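Local coordinates for protein secreted in xylem 3 (Fusarium oxysporum, PDB 5OD4) that is a secreted fungal effector, also called Avr2, that probably suppresses immunity in the host plant and is itself open to recognition there, at residues 16-21 / 122-127; 62-67 / 106-111; 74-79 / 98-103. One frame throughout, in Å; residues are numbered along the deposited sequence.

Contact 1. Residues 16-21 / 122-127; sequences SFTTSF and YLTISE. With EDO (1,2-ethanediol), chain F.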
loop_
_atom_site.group_PDB
_atom_site.type_symbol
_atom_site.label_atom_id
_atom_site.label_comp_id
_atom_site.label_asym_id
_atom_site.label_seq_id
_atom_site.Cartn_x
_atom_site.Cartn_y
_atom_site.Cartn_z
ATOM N N SER A 16 -1.958 -11.733 -6.641
ATOM C CA SER A 16 -1.943 -10.715 -5.603
ATOM C C SER A 16 -0.516 -10.391 -5.195
ATOM O O SER A 16 0.383 -11.223 -5.321
ATOM C CB SER A 16 -2.715 -11.201 -4.393
ATOM O OG SER A 16 -4.062 -11.573 -4.706
ATOM N N PHE A 17 -0.350 -9.203 -4.638
ATOM C CA PHE A 17 0.933 -8.801 -4.067
ATOM C C PHE A 17 0.711 -8.415 -2.621
ATOM O O PHE A 17 -0.191 -7.644 -2.317
ATOM C CB PHE A 17 1.487 -7.602 -4.814
ATOM C CG PHE A 17 2.762 -7.039 -4.240
ATOM C CD1 PHE A 17 3.950 -7.724 -4.341
ATOM C CD2 PHE A 17 2.770 -5.812 -3.622
ATOM C CE1 PHE A 17 5.122 -7.204 -3.802
ATOM C CE2 PHE A 17 3.929 -5.266 -3.111
ATOM C CZ PHE A 17 5.108 -5.958 -3.207
ATOM N N THR A 18 1.563 -8.924 -1.732
ATOM C CA THR A 18 1.555 -8.532 -0.335
ATOM C C THR A 18 2.950 -8.166 0.089
ATOM O O THR A 18 3.934 -8.791 -0.315
ATOM C CB THR A 18 1.026 -9.659 0.535
ATOM O OG1 THR A 18 1.822 -10.839 0.349
ATOM C CG2 THR A 18 -0.410 -9.971 0.220
ATOM N N THR A 19 3.034 -7.162 0.949
ATOM C CA THR A 19 4.295 -6.810 1.583
ATOM C C THR A 19 4.002 -6.138 2.918
ATOM O O THR A 19 2.913 -5.678 3.149
ATOM C CB THR A 19 5.164 -5.929 0.662
ATOM O OG1 THR A 19 6.481 -5.873 1.201
ATOM C CG2 THR A 19 4.610 -4.527 0.446
ATOM N N SER A 20 4.999 -6.108 3.773
ATOM C CA SER A 20 4.892 -5.352 5.003
ATOM C C SER A 20 6.087 -4.454 5.153
ATOM O O SER A 20 7.144 -4.717 4.605
ATOM C CB SER A 20 4.765 -6.255 6.187
ATOM O OG SER A 20 5.906 -7.060 6.321
ATOM N N PHE A 21 5.917 -3.397 5.931
ATOM C CA PHE A 21 7.012 -2.468 6.165
ATOM C C PHE A 21 6.839 -1.766 7.482
ATOM O O PHE A 21 5.745 -1.640 8.012
ATOM C CB PHE A 21 7.187 -1.460 5.027
ATOM C CG PHE A 21 6.014 -0.524 4.831
ATOM C CD1 PHE A 21 4.937 -0.898 4.049
ATOM C CD2 PHE A 21 5.966 0.719 5.456
ATOM C CE1 PHE A 21 3.876 -0.022 3.846
ATOM C CE2 PHE A 21 4.920 1.574 5.250
ATOM C CZ PHE A 21 3.873 1.202 4.458
ATOM N N TYR A 122 0.811 -3.399 6.483
ATOM C CA TYR A 122 0.656 -4.572 5.609
ATOM C C TYR A 122 -0.151 -4.159 4.403
ATOM O O TYR A 122 -1.333 -3.819 4.538
ATOM C CB TYR A 122 -0.045 -5.719 6.368
ATOM C CG TYR A 122 0.779 -6.220 7.530
ATOM C CD1 TYR A 122 0.820 -5.533 8.760
ATOM C CD2 TYR A 122 1.544 -7.352 7.388
ATOM C CE1 TYR A 122 1.583 -5.990 9.816
ATOM C CE2 TYR A 122 2.358 -7.820 8.449
ATOM C CZ TYR A 122 2.365 -7.108 9.633
ATOM O OH TYR A 122 3.130 -7.556 10.690
ATOM N N LEU A 123 0.469 -4.193 3.230
ATOM C CA LEU A 123 -0.150 -3.805 1.978
ATOM C C LEU A 123 -0.546 -5.058 1.198
ATOM O O LEU A 123 0.261 -5.976 1.044
ATOM C CB LEU A 123 0.867 -3.009 1.143
ATOM C CG LEU A 123 0.514 -2.679 -0.294
ATOM C CD1 LEU A 123 -0.695 -1.761 -0.361
ATOM C CD2 LEU A 123 1.711 -2.070 -1.010
ATOM N N THR A 124 -1.766 -5.040 0.666
ATOM C CA THR A 124 -2.229 -6.088 -0.264
ATOM C C THR A 124 -2.782 -5.400 -1.490
ATOM O O THR A 124 -3.569 -4.452 -1.377
ATOM C CB THR A 124 -3.295 -6.977 0.364
ATOM O OG1 THR A 124 -2.819 -7.566 1.569
ATOM C CG2 THR A 124 -3.717 -8.097 -0.580
ATOM N N ILE A 125 -2.403 -5.900 -2.660
ATOM C CA ILE A 125 -2.944 -5.461 -3.968
ATOM C C ILE A 125 -3.498 -6.710 -4.628
ATOM O O ILE A 125 -2.773 -7.716 -4.775
ATOM C CB ILE A 125 -1.851 -4.857 -4.852
ATOM C CG1 ILE A 125 -1.177 -3.646 -4.170
ATOM C CG2 ILE A 125 -2.408 -4.454 -6.198
ATOM C CD1 ILE A 125 0.063 -3.134 -4.880
ATOM N N SER A 126 -4.762 -6.666 -5.066
ATOM C CA SER A 126 -5.367 -7.844 -5.718
ATOM C C SER A 126 -6.383 -7.431 -6.744
ATOM O O SER A 126 -7.174 -6.551 -6.507
ATOM C CB SER A 126 -6.045 -8.711 -4.669
ATOM O OG SER A 126 -6.510 -9.900 -5.249
ATOM N N GLU A 127 -6.404 -8.142 -7.859
ATOM C CA GLU A 127 -7.490 -8.003 -8.817
ATOM C C GLU A 127 -8.793 -8.405 -8.201
ATOM O O GLU A 127 -8.830 -9.378 -7.470
ATOM C CB GLU A 127 -7.195 -8.815 -10.092
ATOM C CG GLU A 127 -8.260 -8.653 -11.150
ATOM C CD GLU A 127 -8.020 -9.428 -12.444
ATOM O OE1 GLU A 127 -6.912 -10.052 -12.564
ATOM O OE2 GLU A 127 -8.918 -9.417 -13.306
HETATM C C1 EDO F . -9.733 -12.959 -13.310
HETATM O O1 EDO F . -9.811 -13.386 -11.926
HETATM C C2 EDO F . -8.315 -13.137 -13.866
HETATM O O2 EDO F . -7.330 -12.820 -12.892
HETATM O O HOH W 1 -6.855 -12.333 -4.269
#
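On the inward face of this strand pair Phe-17 meets Ile-125 and Thr-19 meets Leu-123. Phe-17 has CG anti to its backbone N (chi1 176°), and the ring carbon CD2 comes 4.0 Å from CD1 of Ile-125. Leu-123 reaches the same ring from another direction, its CD2 near the ring plane at the edge, 4.4 Å from CE2 of Phe-17. The CG2 methyl of Thr-19 then packs on both CB and CD2 of Leu-123, its side chain slanting across that of the leucine. Beneath these groups Phe-17 and Ile-125 trade two backbone bonds, N to O 2.8 Å in each direction, and Thr-19 and Leu-123 trade two more.

Strand 17-21 is the outermost strand of one four-stranded antiparallel sheet of the beta-sandwich, and here it pairs with the last strand of the chain, 119-127. The tight face looks into the sandwich: Ile-50 of the other sheet touches Thr-19 and Leu-123, Val-65 touches Ile-125, and the ring of His-48 meets that of Phe-17.

The reverse face is looser, with Thr-18 and Ser-20 exposed, though Phe-7 covers Thr-124 and Ser-126. Thr-18 and Thr-124 lie side by side, CG2 of the first 3.7 Å from OG1 of the second, and CB of Ser-20 sits 3.6 Å from CD2 of Tyr-122. Where strand 17-21 begins, one water bridges Ser-16 OG and Ser-126 OG, the water O 2.6 Å from Ser-126 OG; Ser-16 OG is also hydrogen-bonded to Ser-13 N. Farther out, a 1,2-ethanediol, probably from the crystallisation liquor, donates from O2 to OE1 of Glu-127.

Contact 2. Residues 62-67 / 106-111; sequences VIDVAP and RGPATI. With EDO (1,2-ethanediol), chain D.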
loop_
_atom_site.group_PDB
_atom_site.type_symbol
_atom_site.label_atom_id
_atom_site.label_comp_id
_atom_site.label_asym_id
_atom_site.label_seq_id
_atom_site.Cartn_x
_atom_site.Cartn_y
_atom_site.Cartn_z
ATOM N N VAL A 62 3.353 7.500 2.023
ATOM C CA VAL A 62 2.596 7.455 0.773
ATOM C C VAL A 62 2.790 6.118 0.099
ATOM O O VAL A 62 3.934 5.628 0.015
ATOM C CB VAL A 62 3.040 8.583 -0.186
ATOM C CG1 VAL A 62 2.132 8.626 -1.401
ATOM C CG2 VAL A 62 3.050 9.949 0.521
ATOM N N ILE A 63 1.701 5.573 -0.437
ATOM C CA ILE A 63 1.766 4.417 -1.320
ATOM C C ILE A 63 1.084 4.791 -2.619
ATOM O O ILE A 63 -0.066 5.201 -2.607
ATOM C CB ILE A 63 1.097 3.190 -0.709
ATOM C CG1 ILE A 63 1.745 2.842 0.631
ATOM C CG2 ILE A 63 1.157 1.991 -1.691
ATOM C CD1 ILE A 63 1.213 1.614 1.319
ATOM N N ASP A 64 1.786 4.599 -3.737
ATOM C CA ASP A 64 1.205 4.731 -5.085
ATOM C C ASP A 64 1.217 3.376 -5.761
ATOM O O ASP A 64 2.202 2.646 -5.675
ATOM C CB ASP A 64 2.024 5.706 -5.938
ATOM C CG ASP A 64 2.022 7.121 -5.475
ATOM O OD1 ASP A 64 0.981 7.639 -5.014
ATOM O OD2 ASP A 64 3.104 7.795 -5.637
ATOM N N VAL A 65 0.132 3.089 -6.527
ATOM C CA VAL A 65 0.021 1.853 -7.306
ATOM C C VAL A 65 -0.410 2.254 -8.704
ATOM O O VAL A 65 -1.376 2.993 -8.865
ATOM C CB VAL A 65 -0.999 0.909 -6.669
ATOM C CG1 VAL A 65 -1.178 -0.337 -7.544
ATOM C CG2 VAL A 65 -0.581 0.526 -5.260
ATOM N N ALA A 66 0.291 1.744 -9.751
ATOM C CA ALA A 66 -0.045 2.148 -11.101
ATOM C C ALA A 66 0.242 1.036 -12.069
ATOM O O ALA A 66 1.140 0.205 -11.846
ATOM C CB ALA A 66 0.736 3.390 -11.509
ATOM N N PRO A 67 -0.455 1.022 -13.209
ATOM C CA PRO A 67 -0.043 0.155 -14.320
ATOM C C PRO A 67 1.352 0.527 -14.799
ATOM O O PRO A 67 1.808 1.660 -14.583
ATOM C CB PRO A 67 -1.070 0.453 -15.429
ATOM C CG PRO A 67 -2.215 1.138 -14.731
ATOM C CD PRO A 67 -1.577 1.891 -13.608
ATOM N N ARG A 106 -5.455 5.283 -15.397
ATOM C CA ARG A 106 -4.015 5.372 -15.574
ATOM C C ARG A 106 -3.244 5.408 -14.269
ATOM O O ARG A 106 -2.046 5.161 -14.242
ATOM C CB ARG A 106 -3.691 6.597 -16.422
ATOM C CG ARG A 106 -4.203 6.389 -17.834
ATOM C CD ARG A 106 -3.913 7.490 -18.807
ATOM N NE ARG A 106 -4.431 7.125 -20.123
ATOM C CZ ARG A 106 -5.726 7.057 -20.453
ATOM N NH1 ARG A 106 -6.672 7.344 -19.570
ATOM N NH2 ARG A 106 -6.082 6.700 -21.681
ATOM N N GLY A 107 -3.928 5.760 -13.176
ATOM C CA GLY A 107 -3.271 5.829 -11.903
ATOM C C GLY A 107 -2.410 7.064 -11.735
ATOM O O GLY A 107 -2.408 7.963 -12.578
ATOM N N PRO A 108 -1.684 7.120 -10.637
ATOM C CA PRO A 108 -1.708 6.101 -9.579
ATOM C C PRO A 108 -2.983 6.156 -8.742
ATOM O O PRO A 108 -3.627 7.189 -8.607
ATOM C CB PRO A 108 -0.510 6.497 -8.707
ATOM C CG PRO A 108 -0.401 7.963 -8.894
ATOM C CD PRO A 108 -0.781 8.233 -10.313
ATOM N N ALA A 109 -3.302 5.008 -8.169
ATOM C CA ALA A 109 -4.110 4.929 -6.960
ATOM C C ALA A 109 -3.191 5.243 -5.800
ATOM O O ALA A 109 -2.068 4.720 -5.751
ATOM C CB ALA A 109 -4.728 3.558 -6.805
ATOM N N THR A 110 -3.619 6.115 -4.870
ATOM C CA THR A 110 -2.724 6.623 -3.817
ATOM C C THR A 110 -3.410 6.545 -2.472
ATOM O O THR A 110 -4.603 6.848 -2.341
ATOM C CB THR A 110 -2.345 8.090 -4.141
ATOM O OG1 THR A 110 -1.680 8.135 -5.416
ATOM C CG2 THR A 110 -1.462 8.681 -3.092
ATOM N N ILE A 111 -2.621 6.180 -1.475
ATOM C CA ILE A 111 -2.990 6.212 -0.071
ATOM C C ILE A 111 -1.920 6.968 0.684
ATOM O O ILE A 111 -0.743 6.781 0.393
ATOM C CB ILE A 111 -3.114 4.781 0.474
ATOM C CG1 ILE A 111 -4.207 4.015 -0.234
ATOM C CG2 ILE A 111 -3.266 4.767 1.962
ATOM C CD1 ILE A 111 -4.248 2.556 0.107
HETATM C C1 EDO D . 2.064 6.876 -13.154
HETATM O O1 EDO D . 2.061 8.280 -12.941
HETATM C C2 EDO D . 0.707 6.542 -13.745
HETATM O O2 EDO D . 0.150 7.634 -14.496
#
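Thr-110 and Asp-64 make the side-chain hydrogen bond of this contact: OG1 of the threonine donates to OD1 of the aspartate over 2.7 Å, meeting it on the anti side and 27° out of the carboxylate plane. The other carboxylate oxygen, OD2, is held by a salt bridge to Arg-49 and a hydrogen bond with Tyr-51 on the neighbouring strand, so both oxygens of this buried group have partners.

Among backbone bonds, Ile-63 and Ile-111 exchange a pair, Ile-63 N to Ile-111 O being 2.8 Å, and Val-65 and Ala-109 exchange another. They join strand 60-66 to strand 109-114, the outermost strand on this side of the second antiparallel sheet of the sandwich. Ile-63, Val-65, Ala-109 and Ile-111 all turn to the face that packs against the opposite sheet, where Ile-79 touches the last three and Val-81 touches Ile-63.

Carbon packing flanks the aspartate. CB of Pro-108, which follows a cis peptide bond, lies 3.8 Å from CB of Asp-64, and Val-62 CG1 is 4.0 Å from Thr-110 CG2. Beyond the strands a ring carbon is set against a backbone carbonyl oxygen, Pro-67 CD 3.4 Å from Arg-106 O.

Contact 3. Residues 74-79 / 98-103; sequences IANYEI and TARLST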
loop_
_atom_site.group_PDB
_atom_site.type_symbol
_atom_site.label_atom_id
_atom_site.label_comp_id
_atom_site.label_asym_id
_atom_site.label_seq_id
_atom_site.Cartn_x
_atom_site.Cartn_y
_atom_site.Cartn_z
ATOM N N ILE A 74 -6.273 -2.983 -16.822
ATOM C CA ILE A 74 -7.099 -3.881 -17.616
ATOM C C ILE A 74 -8.200 -4.542 -16.823
ATOM O O ILE A 74 -8.987 -5.328 -17.372
ATOM C CB ILE A 74 -6.255 -4.963 -18.324
ATOM C CG1 ILE A 74 -5.674 -5.987 -17.348
ATOM C CG2 ILE A 74 -5.160 -4.325 -19.151
ATOM C CD1 ILE A 74 -4.872 -7.064 -18.030
ATOM N N ALA A 75 -8.276 -4.236 -15.535
ATOM C CA ALA A 75 -9.214 -4.830 -14.581
ATOM C C ALA A 75 -9.313 -3.875 -13.412
ATOM O O ALA A 75 -8.576 -2.894 -13.316
ATOM C CB ALA A 75 -8.778 -6.214 -14.163
ATOM N N ASN A 76 -10.232 -4.210 -12.493
ATOM C CA ASN A 76 -10.313 -3.487 -11.216
ATOM C C ASN A 76 -9.459 -4.156 -10.176
ATOM O O ASN A 76 -9.406 -5.380 -10.108
ATOM C CB ASN A 76 -11.762 -3.484 -10.725
ATOM C CG ASN A 76 -12.686 -2.743 -11.652
ATOM O OD1 ASN A 76 -12.466 -1.568 -11.948
ATOM N ND2 ASN A 76 -13.750 -3.417 -12.087
ATOM N N TYR A 77 -8.803 -3.340 -9.348
ATOM C CA TYR A 77 -7.937 -3.839 -8.279
ATOM C C TYR A 77 -8.299 -3.190 -6.972
ATOM O O TYR A 77 -8.603 -1.987 -6.880
ATOM C CB TYR A 77 -6.448 -3.544 -8.580
ATOM C CG TYR A 77 -5.946 -4.168 -9.851
ATOM C CD1 TYR A 77 -6.170 -3.545 -11.085
ATOM C CD2 TYR A 77 -5.248 -5.349 -9.862
ATOM C CE1 TYR A 77 -5.715 -4.094 -12.250
ATOM C CE2 TYR A 77 -4.765 -5.907 -11.042
ATOM C CZ TYR A 77 -5.000 -5.280 -12.226
ATOM O OH TYR A 77 -4.570 -5.756 -13.431
ATOM N N GLU A 78 -8.239 -4.010 -5.921
ATOM C CA GLU A 78 -8.405 -3.616 -4.529
ATOM C C GLU A 78 -7.025 -3.434 -3.914
ATOM O O GLU A 78 -6.162 -4.309 -4.048
ATOM C CB GLU A 78 -9.190 -4.717 -3.809
ATOM C CG GLU A 78 -9.400 -4.524 -2.320
ATOM C CD GLU A 78 -10.377 -3.447 -1.950
ATOM O OE1 GLU A 78 -10.925 -2.755 -2.802
ATOM O OE2 GLU A 78 -10.619 -3.293 -0.713
ATOM N N ILE A 79 -6.817 -2.306 -3.224
ATOM C CA ILE A 79 -5.561 -1.981 -2.572
ATOM C C ILE A 79 -5.881 -1.706 -1.107
ATOM O O ILE A 79 -6.729 -0.873 -0.806
ATOM C CB ILE A 79 -4.920 -0.740 -3.210
ATOM C CG1 ILE A 79 -4.659 -0.943 -4.692
ATOM C CG2 ILE A 79 -3.638 -0.376 -2.489
ATOM C CD1 ILE A 79 -4.556 0.331 -5.473
ATOM N N THR A 98 -7.842 2.101 2.287
ATOM C CA THR A 98 -7.996 1.334 1.058
ATOM C C THR A 98 -8.090 2.260 -0.136
ATOM O O THR A 98 -8.389 3.451 -0.002
ATOM C CB THR A 98 -9.245 0.432 1.103
ATOM O OG1 THR A 98 -10.395 1.264 1.083
ATOM C CG2 THR A 98 -9.290 -0.479 2.342
ATOM N N ALA A 99 -7.843 1.693 -1.316
ATOM C CA ALA A 99 -7.976 2.420 -2.566
ATOM C C ALA A 99 -8.311 1.442 -3.668
ATOM O O ALA A 99 -8.250 0.253 -3.512
ATOM C CB ALA A 99 -6.710 3.192 -2.891
ATOM N N ARG A 100 -8.776 2.003 -4.789
ATOM C CA ARG A 100 -9.118 1.235 -5.986
ATOM C C ARG A 100 -8.325 1.728 -7.180
ATOM O O ARG A 100 -8.121 2.931 -7.347
ATOM C CB ARG A 100 -10.599 1.354 -6.303
ATOM C CG ARG A 100 -11.528 0.934 -5.180
ATOM C CD ARG A 100 -11.613 -0.563 -5.062
ATOM N NE ARG A 100 -12.318 -1.122 -6.211
ATOM C CZ ARG A 100 -12.438 -2.410 -6.474
ATOM N NH1 ARG A 100 -11.892 -3.300 -5.664
ATOM N NH2 ARG A 100 -13.068 -2.777 -7.565
ATOM N N LEU A 101 -7.915 0.782 -8.032
ATOM C CA LEU A 101 -7.408 1.076 -9.384
ATOM C C LEU A 101 -8.447 0.482 -10.310
ATOM O O LEU A 101 -8.579 -0.722 -10.393
ATOM C CB LEU A 101 -5.967 0.465 -9.591
ATOM C CG LEU A 101 -5.339 0.750 -10.969
ATOM C CD1 LEU A 101 -4.978 2.220 -11.118
ATOM C CD2 LEU A 101 -4.136 -0.134 -11.157
ATOM N N SER A 102 -9.231 1.348 -10.990
ATOM C CA SER A 102 -10.358 0.921 -11.782
ATOM C C SER A 102 -9.961 0.603 -13.226
ATOM O O SER A 102 -9.008 1.169 -13.770
ATOM C CB SER A 102 -11.380 2.065 -11.831
ATOM O OG SER A 102 -10.727 3.234 -12.298
ATOM N N THR A 103 -10.724 -0.268 -13.872
ATOM C CA THR A 103 -10.469 -0.589 -15.285
ATOM C C THR A 103 -10.450 0.691 -16.111
ATOM O O THR A 103 -11.348 1.504 -16.029
ATOM C CB THR A 103 -11.583 -1.480 -15.806
ATOM O OG1 THR A 103 -11.650 -2.586 -14.948
ATOM C CG2 THR A 103 -11.301 -1.950 -17.223
#
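The side-chain oxygen OD1 of Asn-76 is gripped twice by Thr-103. The backbone N of Thr-103 donates to it over 2.9 Å, coming from above the carbonyl plane of the amide, 45° out of it, and OG1 of the same threonine adds a weak bond at 3.3 Å. The two side chains cross at about a right angle, and through these bonds the asparagine ties the chain leading into one strand to the chain leaving the other, just past the regular pairing.

Glu-78 and Arg-100 form a salt bridge, with NH1 of the arginine 3.1 Å from OE1 of the glutamate. The oxygen lies near the guanidinium plane, at its edge, while the carboxylate itself is turned 51° from that plane. The arginine chain bends at chi2 (-77°) and chi3, and Tyr-77 O lies over one guanidinium face, offset toward the rim. NH2, 3.5 Å from CB of Asn-76, forms a second salt bridge with Asp-128 at the chain end. OE2 of Glu-78 lies close to OE2 of Glu-80, a like-charge approach that would probably make one of the two carboxylates easier to protonate.

The strands are 77-85 and 94-101, an antiparallel beta hairpin at one margin of its sheet, with 94-101 outermost. Tyr-77 exchanges backbone bonds with Leu-101, and Ile-79 with Ala-99.

Their side chains occupy the face turned to the other sheet. Tyr-77 and Leu-101 run side by side, CD1 of the ring 4.0 Å from CD2 of the leucine, and Leu-46 touches both. Next along, CB of Ile-79 stands 4.3 Å from CB of Ala-99, and Ile-111 of the opposite sheet packs on both residues.

In the fold
Contacts 1 and 3 belong to one sheet of the sandwich, strand 119-127 lying beside strand 77-85, with a probable hydrogen bond from Glu-78 N to Ser-126 O between them; contact 2 belongs to the other sheet. Centres of contacts 1 and 2, and of 1 and 3, are about 13 Å apart, those of 2 and 3 about 10 Å. Across the sandwich, Val-65 meets Ile-125 and Ile-79, while Ala-109 packs on Ile-79. Along the chain the contacts are nested: 74-79/98-103 inside 62-67/106-111, itself inside 16-21/122-127. The pairing that encloses the other two joins segments near the two ends of the chain, which passes between sheets as it goes, building one compact domain.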